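PDB 2VSO: eukaryotic initiation factor 4F subunit p150 from Saccharomyces cerevisiae, which serves, as part of the eIF4F complex, as an initial point for assembling the translation apparatus on capped mRNA, the chain here being its middle, eIF4A-binding MIF4G domain. Local coordinates for residues C[38-43]-C[57-62]; C[95-100]-C[184-189]; C[102-107]-C[123-128]. One frame throughout, in Å; residues are numbered along the deposited sequence.

Contact 1 of 3, residues C[38-43]-C[57-62]; sequences RKMKSL and SEILAI
Segments 38-43 and 57-62 meet at L43 and I59 in a nearly antiparallel helix pair, the N-to-C directions 163° apart and the short axes 10.3 Å apart at their closest. L43 covers the most ground on its side, touching the two isoleucines with CB and CD1 and E58 chiefly with CD2. Its CB lies 3.5 Å from I59 CG1 as the two side chains slide past each other in opposite directions. CD1 of L43 meets CD1 of I62 tip to tip at 3.7 Å, while CD2 lies 3.9 Å from CB of E58, whose side chain crosses that of L43 at about a right angle. M40 reaches I59 by bending: with chi2 at -62° and chi3 at -69° the thioether folds round, and CE comes 3.9 Å from I59 CG2. K39 contributes its CB, 3.6 Å from I62 CD1, before its extended chain leads away toward a weak, long ion pair with E29. An alanine at I59 lacks CG1, CG2 and CD1, and would probably open a gap between L43 CB and the M40 thioether. E58 OE2 lies against L43 CD2, whereas OE1 is held from outside the two segments, by a basic side chain of another protein chain in a salt bridge. V78 of helix 73-88 packs on both M40 and I62. Such antiparallel helices 33-45 and 52-64, packed through aliphatic side chains and backed by further helices, are characteristic of the HEAT-type helical fold of MIF4G domains.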
loop_
_atom_site.group_PDB
_atom_site.type_symbol
_atom_site.label_atom_id
_atom_site.label_comp_id
_atom_site.label_asym_id
_atom_site.label_seq_id
_atom_site.Cartn_x
_atom_site.Cartn_y
_atom_site.Cartn_z
ATOM N N ARG C 38 2.056 -24.151 -15.099
ATOM C CA ARG C 38 3.256 -23.841 -14.346
ATOM C C ARG C 38 4.007 -22.714 -15.029
ATOM O O ARG C 38 4.357 -21.727 -14.387
ATOM C CB ARG C 38 4.131 -25.086 -14.134
ATOM C CG ARG C 38 3.437 -26.196 -13.318
ATOM C CD ARG C 38 4.296 -27.453 -13.158
ATOM N NE ARG C 38 5.358 -27.277 -12.174
ATOM C CZ ARG C 38 5.218 -27.486 -10.867
ATOM N NH1 ARG C 38 4.051 -27.885 -10.375
ATOM N NH2 ARG C 38 6.248 -27.290 -10.050
ATOM N N LYS C 39 4.230 -22.828 -16.330
ATOM C CA LYS C 39 4.904 -21.752 -17.043
ATOM C C LYS C 39 4.111 -20.477 -16.963
ATOM O O LYS C 39 4.690 -19.390 -16.936
ATOM C CB LYS C 39 5.172 -22.110 -18.496
ATOM C CG LYS C 39 6.437 -22.937 -18.654
ATOM C CD LYS C 39 6.412 -23.815 -19.892
ATOM C CE LYS C 39 7.589 -24.771 -19.876
ATOM N NZ LYS C 39 7.665 -25.575 -21.125
ATOM N N MET C 40 2.788 -20.603 -16.907
ATOM C CA MET C 40 1.927 -19.427 -16.833
ATOM C C MET C 40 1.927 -18.780 -15.451
ATOM O O MET C 40 1.909 -17.558 -15.349
ATOM C CB MET C 40 0.503 -19.748 -17.268
ATOM C CG MET C 40 0.302 -19.763 -18.767
ATOM S SD MET C 40 0.634 -18.176 -19.535
ATOM C CE MET C 40 -0.738 -17.194 -18.920
ATOM N N LYS C 41 1.933 -19.589 -14.393
ATOM C CA LYS C 41 2.104 -19.047 -13.047
ATOM C C LYS C 41 3.389 -18.248 -13.004
ATOM O O LYS C 41 3.428 -17.114 -12.529
ATOM C CB LYS C 41 2.180 -20.150 -11.989
ATOM C CG LYS C 41 0.846 -20.506 -11.365
ATOM C CD LYS C 41 1.030 -21.526 -10.248
ATOM C CE LYS C 41 -0.303 -22.122 -9.810
ATOM N NZ LYS C 41 -1.135 -22.518 -10.990
ATOM N N SER C 42 4.449 -18.861 -13.505
ATOM C CA SER C 42 5.763 -18.244 -13.487
ATOM C C SER C 42 5.758 -16.965 -14.308
ATOM O O SER C 42 6.303 -15.950 -13.888
ATOM C CB SER C 42 6.821 -19.220 -14.009
ATOM O OG SER C 42 8.135 -18.790 -13.668
ATOM N N LEU C 43 5.129 -16.997 -15.471
ATOM C CA LEU C 43 5.113 -15.814 -16.305
ATOM C C LEU C 43 4.195 -14.711 -15.770
ATOM O O LEU C 43 4.473 -13.532 -15.955
ATOM C CB LEU C 43 4.759 -16.176 -17.737
ATOM C CG LEU C 43 5.898 -16.919 -18.430
ATOM C CD1 LEU C 43 5.427 -17.579 -19.720
ATOM C CD2 LEU C 43 7.036 -15.959 -18.697
ATOM N N SER C 57 5.684 -11.340 -24.248
ATOM C CA SER C 57 6.112 -12.018 -25.467
ATOM C C SER C 57 6.179 -13.509 -25.198
ATOM O O SER C 57 5.849 -14.329 -26.058
ATOM C CB SER C 57 7.480 -11.524 -25.930
ATOM O OG SER C 57 8.501 -12.405 -25.500
ATOM N N GLU C 58 6.612 -13.868 -23.999
ATOM C CA GLU C 58 6.693 -15.277 -23.656
ATOM C C GLU C 58 5.316 -15.889 -23.414
ATOM O O GLU C 58 5.066 -17.034 -23.782
ATOM C CB GLU C 58 7.634 -15.489 -22.474
ATOM C CG GLU C 58 9.001 -14.871 -22.722
ATOM C CD GLU C 58 10.122 -15.642 -22.071
ATOM O OE1 GLU C 58 11.294 -15.388 -22.425
ATOM O OE2 GLU C 58 9.830 -16.505 -21.215
ATOM N N ILE C 59 4.411 -15.125 -22.819
ATOM C CA ILE C 59 3.041 -15.590 -22.631
ATOM C C ILE C 59 2.320 -15.756 -23.977
ATOM O O ILE C 59 1.377 -16.539 -24.102
ATOM C CB ILE C 59 2.257 -14.641 -21.712
ATOM C CG1 ILE C 59 2.805 -14.742 -20.286
ATOM C CG2 ILE C 59 0.740 -14.933 -21.763
ATOM C CD1 ILE C 59 2.265 -13.686 -19.352
ATOM N N LEU C 60 2.772 -15.023 -24.989
ATOM C CA LEU C 60 2.154 -15.098 -26.309
ATOM C C LEU C 60 2.667 -16.311 -27.115
ATOM O O LEU C 60 1.982 -16.801 -28.016
ATOM C CB LEU C 60 2.361 -13.782 -27.070
ATOM C CG LEU C 60 2.136 -13.753 -28.582
ATOM C CD1 LEU C 60 0.676 -13.941 -28.927
ATOM C CD2 LEU C 60 2.667 -12.446 -29.154
ATOM N N ALA C 61 3.866 -16.792 -26.785
ATOM C CA ALA C 61 4.408 -17.992 -27.417
ATOM C C ALA C 61 3.703 -19.216 -26.864
ATOM O O ALA C 61 3.578 -20.238 -27.541
ATOM C CB ALA C 61 5.908 -18.103 -27.186
ATOM N N ILE C 62 3.259 -19.114 -25.617
ATOM C CA ILE C 62 2.506 -20.194 -25.001
ATOM C C ILE C 62 1.108 -20.189 -25.591
ATOM O O ILE C 62 0.551 -21.244 -25.889
ATOM C CB ILE C 62 2.467 -20.042 -23.465
ATOM C CG1 ILE C 62 3.847 -20.304 -22.874
ATOM C CG2 ILE C 62 1.479 -20.991 -22.839
ATOM C CD1 ILE C 62 3.829 -20.451 -21.378
#

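Contact 2 of 3, residues C[95-100]-C[184-189]; sequences MYAQLC and YRLNLL
A Schellman motif ends helix 163-185, and the two leucines that flank its C-prime residue, L186 and L188, turn their side chains against A97 and C100 of helix 93-106. N187 has the positive phi, 62°, that reverses the chain; its N bonds to Y184 O at 2.9 Å, and L188 N goes to L183 O. L186 and L188 each make their contacts through CD1. In L186, CG sits beside the backbone N (chi1 -57°) and an extended chi2 of 168° carries CD1 on to A97, 3.2 Å from its O and 4.2 Å from its CB, with Q98 N within 4.1 Å. L188 CD1 shares A97 O, at 3.7 Å, and reaches on to C100 CB, three residues later, at 4.0 Å. A97 O thus has a methyl from both leucines near it. F179 and F182 of helix 163-185 also pack on A97, and I82 of helix 73-88 lies against C100. Across the contact the chemistry is methyl against methyl, methylene and helix backbone, with little directional preference: the fit here probably depends on shape rather than on polar pairing between the two segments.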
loop_
_atom_site.group_PDB
_atom_site.type_symbol
_atom_site.label_atom_id
_atom_site.label_comp_id
_atom_site.label_asym_id
_atom_site.label_seq_id
_atom_site.Cartn_x
_atom_site.Cartn_y
_atom_site.Cartn_z
ATOM N N MET C 95 -2.492 -3.724 -16.246
ATOM C CA MET C 95 -1.311 -4.294 -16.883
ATOM C C MET C 95 -1.664 -5.668 -17.472
ATOM O O MET C 95 -1.225 -6.026 -18.561
ATOM C CB MET C 95 -0.200 -4.424 -15.841
ATOM C CG MET C 95 1.089 -5.007 -16.332
ATOM S SD MET C 95 2.104 -5.343 -14.879
ATOM C CE MET C 95 2.300 -3.686 -14.246
ATOM N N TYR C 96 -2.474 -6.430 -16.747
ATOM C CA TYR C 96 -2.975 -7.695 -17.255
ATOM C C TYR C 96 -3.906 -7.433 -18.419
ATOM O O TYR C 96 -3.924 -8.177 -19.400
ATOM C CB TYR C 96 -3.719 -8.443 -16.163
ATOM C CG TYR C 96 -2.823 -8.964 -15.081
ATOM C CD1 TYR C 96 -1.743 -9.770 -15.384
ATOM C CD2 TYR C 96 -3.046 -8.641 -13.752
ATOM C CE1 TYR C 96 -0.911 -10.250 -14.388
ATOM C CE2 TYR C 96 -2.230 -9.126 -12.756
ATOM C CZ TYR C 96 -1.169 -9.929 -13.078
ATOM O OH TYR C 96 -0.347 -10.404 -12.085
ATOM N N ALA C 97 -4.678 -6.359 -18.297
ATOM C CA ALA C 97 -5.582 -5.946 -19.349
ATOM C C ALA C 97 -4.785 -5.577 -20.600
ATOM O O ALA C 97 -5.255 -5.762 -21.716
ATOM C CB ALA C 97 -6.454 -4.797 -18.871
ATOM N N GLN C 98 -3.561 -5.088 -20.415
ATOM C CA GLN C 98 -2.701 -4.805 -21.548
ATOM C C GLN C 98 -2.153 -6.089 -22.160
ATOM O O GLN C 98 -2.004 -6.197 -23.381
ATOM C CB GLN C 98 -1.544 -3.911 -21.137
ATOM C CG GLN C 98 -1.840 -2.433 -21.257
ATOM C CD GLN C 98 -0.760 -1.574 -20.639
ATOM O OE1 GLN C 98 0.434 -1.874 -20.748
ATOM N NE2 GLN C 98 -1.172 -0.497 -19.982
ATOM N N LEU C 99 -1.839 -7.054 -21.301
ATOM C CA LEU C 99 -1.330 -8.338 -21.742
ATOM C C LEU C 99 -2.307 -8.961 -22.723
ATOM O O LEU C 99 -1.908 -9.544 -23.714
ATOM C CB LEU C 99 -1.155 -9.271 -20.553
ATOM C CG LEU C 99 -0.622 -10.656 -20.927
ATOM C CD1 LEU C 99 0.626 -10.483 -21.743
ATOM C CD2 LEU C 99 -0.322 -11.476 -19.676
ATOM N N CYS C 100 -3.591 -8.814 -22.435
ATOM C CA CYS C 100 -4.631 -9.356 -23.284
ATOM C C CYS C 100 -4.644 -8.640 -24.626
ATOM O O CYS C 100 -4.673 -9.279 -25.671
ATOM C CB CYS C 100 -5.995 -9.254 -22.594
ATOM S SG CYS C 100 -6.178 -10.401 -21.225
ATOM N N TYR C 184 -12.670 -3.228 -21.311
ATOM C CA TYR C 184 -13.602 -2.381 -22.027
ATOM C C TYR C 184 -12.894 -1.127 -22.520
ATOM O O TYR C 184 -13.089 -0.704 -23.653
ATOM C CB TYR C 184 -14.777 -2.016 -21.109
ATOM C CG TYR C 184 -15.735 -0.987 -21.675
ATOM C CD1 TYR C 184 -15.761 0.318 -21.170
ATOM C CD2 TYR C 184 -16.618 -1.312 -22.704
ATOM C CE1 TYR C 184 -16.640 1.282 -21.676
ATOM C CE2 TYR C 184 -17.500 -0.357 -23.220
ATOM C CZ TYR C 184 -17.498 0.942 -22.704
ATOM O OH TYR C 184 -18.359 1.886 -23.198
ATOM N N ARG C 185 -12.054 -0.556 -21.664
ATOM C CA ARG C 185 -11.380 0.697 -21.969
ATOM C C ARG C 185 -10.388 0.595 -23.130
ATOM O O ARG C 185 -10.140 1.572 -23.830
ATOM C CB ARG C 185 -10.674 1.219 -20.731
ATOM C CG ARG C 185 -10.248 2.656 -20.846
ATOM C CD ARG C 185 -8.799 2.815 -20.492
ATOM N NE ARG C 185 -8.577 3.141 -19.094
ATOM C CZ ARG C 185 -7.394 3.034 -18.493
ATOM N NH1 ARG C 185 -6.341 2.588 -19.171
ATOM N NH2 ARG C 185 -7.263 3.363 -17.214
ATOM N N LEU C 186 -9.812 -0.585 -23.323
ATOM C CA LEU C 186 -8.936 -0.831 -24.463
ATOM C C LEU C 186 -9.725 -1.369 -25.651
ATOM O O LEU C 186 -9.141 -1.774 -26.646
ATOM C CB LEU C 186 -7.849 -1.837 -24.104
ATOM C CG LEU C 186 -6.912 -1.579 -22.929
ATOM C CD1 LEU C 186 -6.158 -2.850 -22.621
ATOM C CD2 LEU C 186 -5.944 -0.466 -23.229
ATOM N N ASN C 187 -11.052 -1.380 -25.537
ATOM C CA ASN C 187 -11.922 -1.881 -26.598
ATOM C C ASN C 187 -11.680 -3.371 -26.886
ATOM O O ASN C 187 -11.702 -3.816 -28.039
ATOM C CB ASN C 187 -11.781 -1.034 -27.869
ATOM C CG ASN C 187 -12.040 0.443 -27.614
ATOM O OD1 ASN C 187 -13.098 0.818 -27.113
ATOM N ND2 ASN C 187 -11.070 1.289 -27.961
ATOM N N LEU C 188 -11.433 -4.124 -25.817
ATOM C CA LEU C 188 -11.327 -5.568 -25.882
ATOM C C LEU C 188 -12.636 -6.232 -25.427
ATOM O O LEU C 188 -12.734 -7.458 -25.335
ATOM C CB LEU C 188 -10.163 -6.064 -25.031
ATOM C CG LEU C 188 -8.780 -5.477 -25.305
ATOM C CD1 LEU C 188 -7.697 -6.188 -24.486
ATOM C CD2 LEU C 188 -8.467 -5.565 -26.768
ATOM N N LEU C 189 -13.642 -5.407 -25.158
ATOM C CA LEU C 189 -14.982 -5.875 -24.823
ATOM C C LEU C 189 -16.002 -4.863 -25.322
ATOM O O LEU C 189 -15.709 -3.670 -25.429
ATOM C CB LEU C 189 -15.165 -6.057 -23.312
ATOM C CG LEU C 189 -14.483 -7.182 -22.533
ATOM C CD1 LEU C 189 -14.693 -7.003 -21.035
ATOM C CD2 LEU C 189 -15.012 -8.520 -22.963
#

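Contact 3 of 3, residues C[102-107]-C[123-128]; sequences KVVKEL and KLVLHY
Y128 N bonds to L124 O at 3.0 Å, as E106 N does to K102 O, and beside these bonds V103, V104 and L107 pack on V125 and L126. The short helical segments run at 154° to each other, their axes 8.5 Å apart at their closest, and the V104 and V125 CA atoms are 5.4 Å apart. V125 points toward the other segment and spreads its two methyls over three neighbours. Its CG1, anti to the backbone N (chi1 -175°), lies 3.3 Å from V104 CG2 and also faces V103 CG1, the V103 side chain crossing at about a right angle. CG2 of V125 turns instead to L107 CD2, at 3.4 Å. L107, the first residue to leave helical geometry after helix 93-106, points toward segment 123-128. V104 CG1 meets L126 CG at 4.1 Å, again at about a right angle. Outside, L107 also touches N64 and L75, while K102 NZ is hydrogen-bonded to S56 OG. Branched aliphatic residues thus pack helix 93-106 against helix 122-139, an antiparallel pairing of successive helices as expected in the HEAT-type fold of a MIF4G domain.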
loop_
_atom_site.group_PDB
_atom_site.type_symbol
_atom_site.label_atom_id
_atom_site.label_comp_id
_atom_site.label_asym_id
_atom_site.label_seq_id
_atom_site.Cartn_x
_atom_site.Cartn_y
_atom_site.Cartn_z
ATOM N N LYS C 102 -2.228 -7.443 -25.988
ATOM C CA LYS C 102 -1.071 -7.919 -26.744
ATOM C C LYS C 102 -1.344 -9.262 -27.431
ATOM O O LYS C 102 -0.842 -9.542 -28.516
ATOM C CB LYS C 102 0.171 -8.056 -25.868
ATOM C CG LYS C 102 1.447 -8.040 -26.710
ATOM C CD LYS C 102 2.649 -8.696 -26.052
ATOM C CE LYS C 102 3.827 -8.688 -27.035
ATOM N NZ LYS C 102 5.174 -9.012 -26.471
ATOM N N VAL C 103 -2.131 -10.099 -26.768
ATOM C CA VAL C 103 -2.458 -11.399 -27.288
ATOM C C VAL C 103 -3.438 -11.275 -28.451
ATOM O O VAL C 103 -3.316 -11.978 -29.450
ATOM C CB VAL C 103 -3.022 -12.292 -26.182
ATOM C CG1 VAL C 103 -3.420 -13.662 -26.749
ATOM C CG2 VAL C 103 -1.987 -12.442 -25.079
ATOM N N VAL C 104 -4.399 -10.370 -28.319
ATOM C CA VAL C 104 -5.363 -10.109 -29.373
ATOM C C VAL C 104 -4.684 -9.561 -30.613
ATOM O O VAL C 104 -5.032 -9.931 -31.730
ATOM C CB VAL C 104 -6.424 -9.098 -28.922
ATOM C CG1 VAL C 104 -7.131 -8.496 -30.121
ATOM C CG2 VAL C 104 -7.415 -9.759 -27.989
ATOM N N LYS C 105 -3.709 -8.686 -30.409
ATOM C CA LYS C 105 -3.059 -7.980 -31.505
ATOM C C LYS C 105 -2.040 -8.860 -32.213
ATOM O O LYS C 105 -1.931 -8.832 -33.438
ATOM C CB LYS C 105 -2.377 -6.708 -30.982
ATOM C CG LYS C 105 -1.911 -5.736 -32.061
ATOM C CD LYS C 105 -1.404 -4.435 -31.444
ATOM C CE LYS C 105 -1.322 -3.311 -32.471
ATOM N NZ LYS C 105 -1.001 -1.997 -31.839
ATOM N N GLU C 106 -1.308 -9.653 -31.436
ATOM C CA GLU C 106 -0.140 -10.355 -31.948
ATOM C C GLU C 106 -0.316 -11.871 -32.061
ATOM O O GLU C 106 0.628 -12.595 -32.384
ATOM C CB GLU C 106 1.091 -10.003 -31.104
ATOM C CG GLU C 106 1.253 -8.495 -30.883
ATOM C CD GLU C 106 2.627 -8.111 -30.387
ATOM O OE1 GLU C 106 3.484 -9.011 -30.250
ATOM O OE2 GLU C 106 2.853 -6.906 -30.134
ATOM N N LEU C 107 -1.521 -12.358 -31.808
ATOM C CA LEU C 107 -1.769 -13.777 -31.977
ATOM C C LEU C 107 -1.507 -14.154 -33.420
ATOM O O LEU C 107 -1.779 -13.376 -34.333
ATOM C CB LEU C 107 -3.204 -14.148 -31.614
ATOM C CG LEU C 107 -3.432 -15.661 -31.543
ATOM C CD1 LEU C 107 -2.778 -16.220 -30.296
ATOM C CD2 LEU C 107 -4.914 -16.030 -31.592
ATOM N N LYS C 123 -9.983 -11.692 -33.872
ATOM C CA LYS C 123 -11.417 -11.823 -33.632
ATOM C C LYS C 123 -11.713 -13.095 -32.843
ATOM O O LYS C 123 -12.762 -13.226 -32.210
ATOM C CB LYS C 123 -12.204 -11.777 -34.943
ATOM C CG LYS C 123 -11.863 -10.581 -35.829
ATOM C CD LYS C 123 -12.918 -10.350 -36.908
ATOM C CE LYS C 123 -12.470 -9.286 -37.911
ATOM N NZ LYS C 123 -13.592 -8.742 -38.749
ATOM N N LEU C 124 -10.768 -14.025 -32.864
ATOM C CA LEU C 124 -10.891 -15.246 -32.080
ATOM C C LEU C 124 -10.646 -14.971 -30.604
ATOM O O LEU C 124 -11.436 -15.377 -29.753
ATOM C CB LEU C 124 -9.903 -16.304 -32.575
ATOM C CG LEU C 124 -9.990 -17.680 -31.904
ATOM C CD1 LEU C 124 -11.417 -18.188 -31.912
ATOM C CD2 LEU C 124 -9.048 -18.691 -32.561
ATOM N N VAL C 125 -9.547 -14.278 -30.308
ATOM C CA VAL C 125 -9.185 -13.964 -28.939
ATOM C C VAL C 125 -10.218 -13.042 -28.305
ATOM O O VAL C 125 -10.519 -13.163 -27.117
ATOM C CB VAL C 125 -7.836 -13.269 -28.880
ATOM C CG1 VAL C 125 -7.397 -13.060 -27.422
ATOM C CG2 VAL C 125 -6.819 -14.047 -29.654
ATOM N N LEU C 126 -10.748 -12.113 -29.098
ATOM C CA LEU C 126 -11.754 -11.170 -28.622
ATOM C C LEU C 126 -12.964 -11.931 -28.127
ATOM O O LEU C 126 -13.503 -11.640 -27.055
ATOM C CB LEU C 126 -12.161 -10.215 -29.737
ATOM C CG LEU C 126 -11.181 -9.077 -29.977
ATOM C CD1 LEU C 126 -11.447 -8.412 -31.320
ATOM C CD2 LEU C 126 -11.240 -8.071 -28.817
ATOM N N HIS C 127 -13.388 -12.917 -28.915
ATOM C CA HIS C 127 -14.492 -13.767 -28.517
ATOM C C HIS C 127 -14.149 -14.602 -27.288
ATOM O O HIS C 127 -15.000 -14.829 -26.430
ATOM C CB HIS C 127 -14.945 -14.681 -29.645
ATOM C CG HIS C 127 -15.908 -15.730 -29.188
ATOM N ND1 HIS C 127 -15.512 -17.006 -28.860
ATOM C CD2 HIS C 127 -17.237 -15.665 -28.936
ATOM C CE1 HIS C 127 -16.562 -17.694 -28.446
ATOM N NE2 HIS C 127 -17.619 -16.908 -28.489
ATOM N N TYR C 128 -12.906 -15.063 -27.205
ATOM C CA TYR C 128 -12.429 -15.753 -26.009
ATOM C C TYR C 128 -12.552 -14.887 -24.735
ATOM O O TYR C 128 -13.030 -15.358 -23.693
ATOM C CB TYR C 128 -10.985 -16.201 -26.196
ATOM C CG TYR C 128 -10.817 -17.512 -26.907
ATOM C CD1 TYR C 128 -11.625 -17.853 -27.987
ATOM C CD2 TYR C 128 -9.843 -18.410 -26.512
ATOM C CE1 TYR C 128 -11.471 -19.063 -28.646
ATOM C CE2 TYR C 128 -9.678 -19.621 -27.166
ATOM C CZ TYR C 128 -10.496 -19.941 -28.232
ATOM O OH TYR C 128 -10.335 -21.142 -28.883
#

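Helix 93-106 joins contacts 2 and 3, whose centres are about 10 Å apart; contact 3 is nested inside the chain loop that contact 2 closes, and L188 O lies 3.8 Å from L126 CD2. Contact 1 precedes both in the chain, its centre about 18 Å from that of contact 2 and 16 Å from that of contact 3. It packs on the same helix: I59 CD1 meets L99 CD2 at 3.4 Å, and L60 CD2 meets E106 CB at 3.5 Å. The other protein chain lies along R38, K41, S42 and E58 of contact 1 and makes a weak hydrogen bond to Y96 OH in segment 95-100, a residue that takes no part in the packing of contact 2; it does not touch the segments of contact 3.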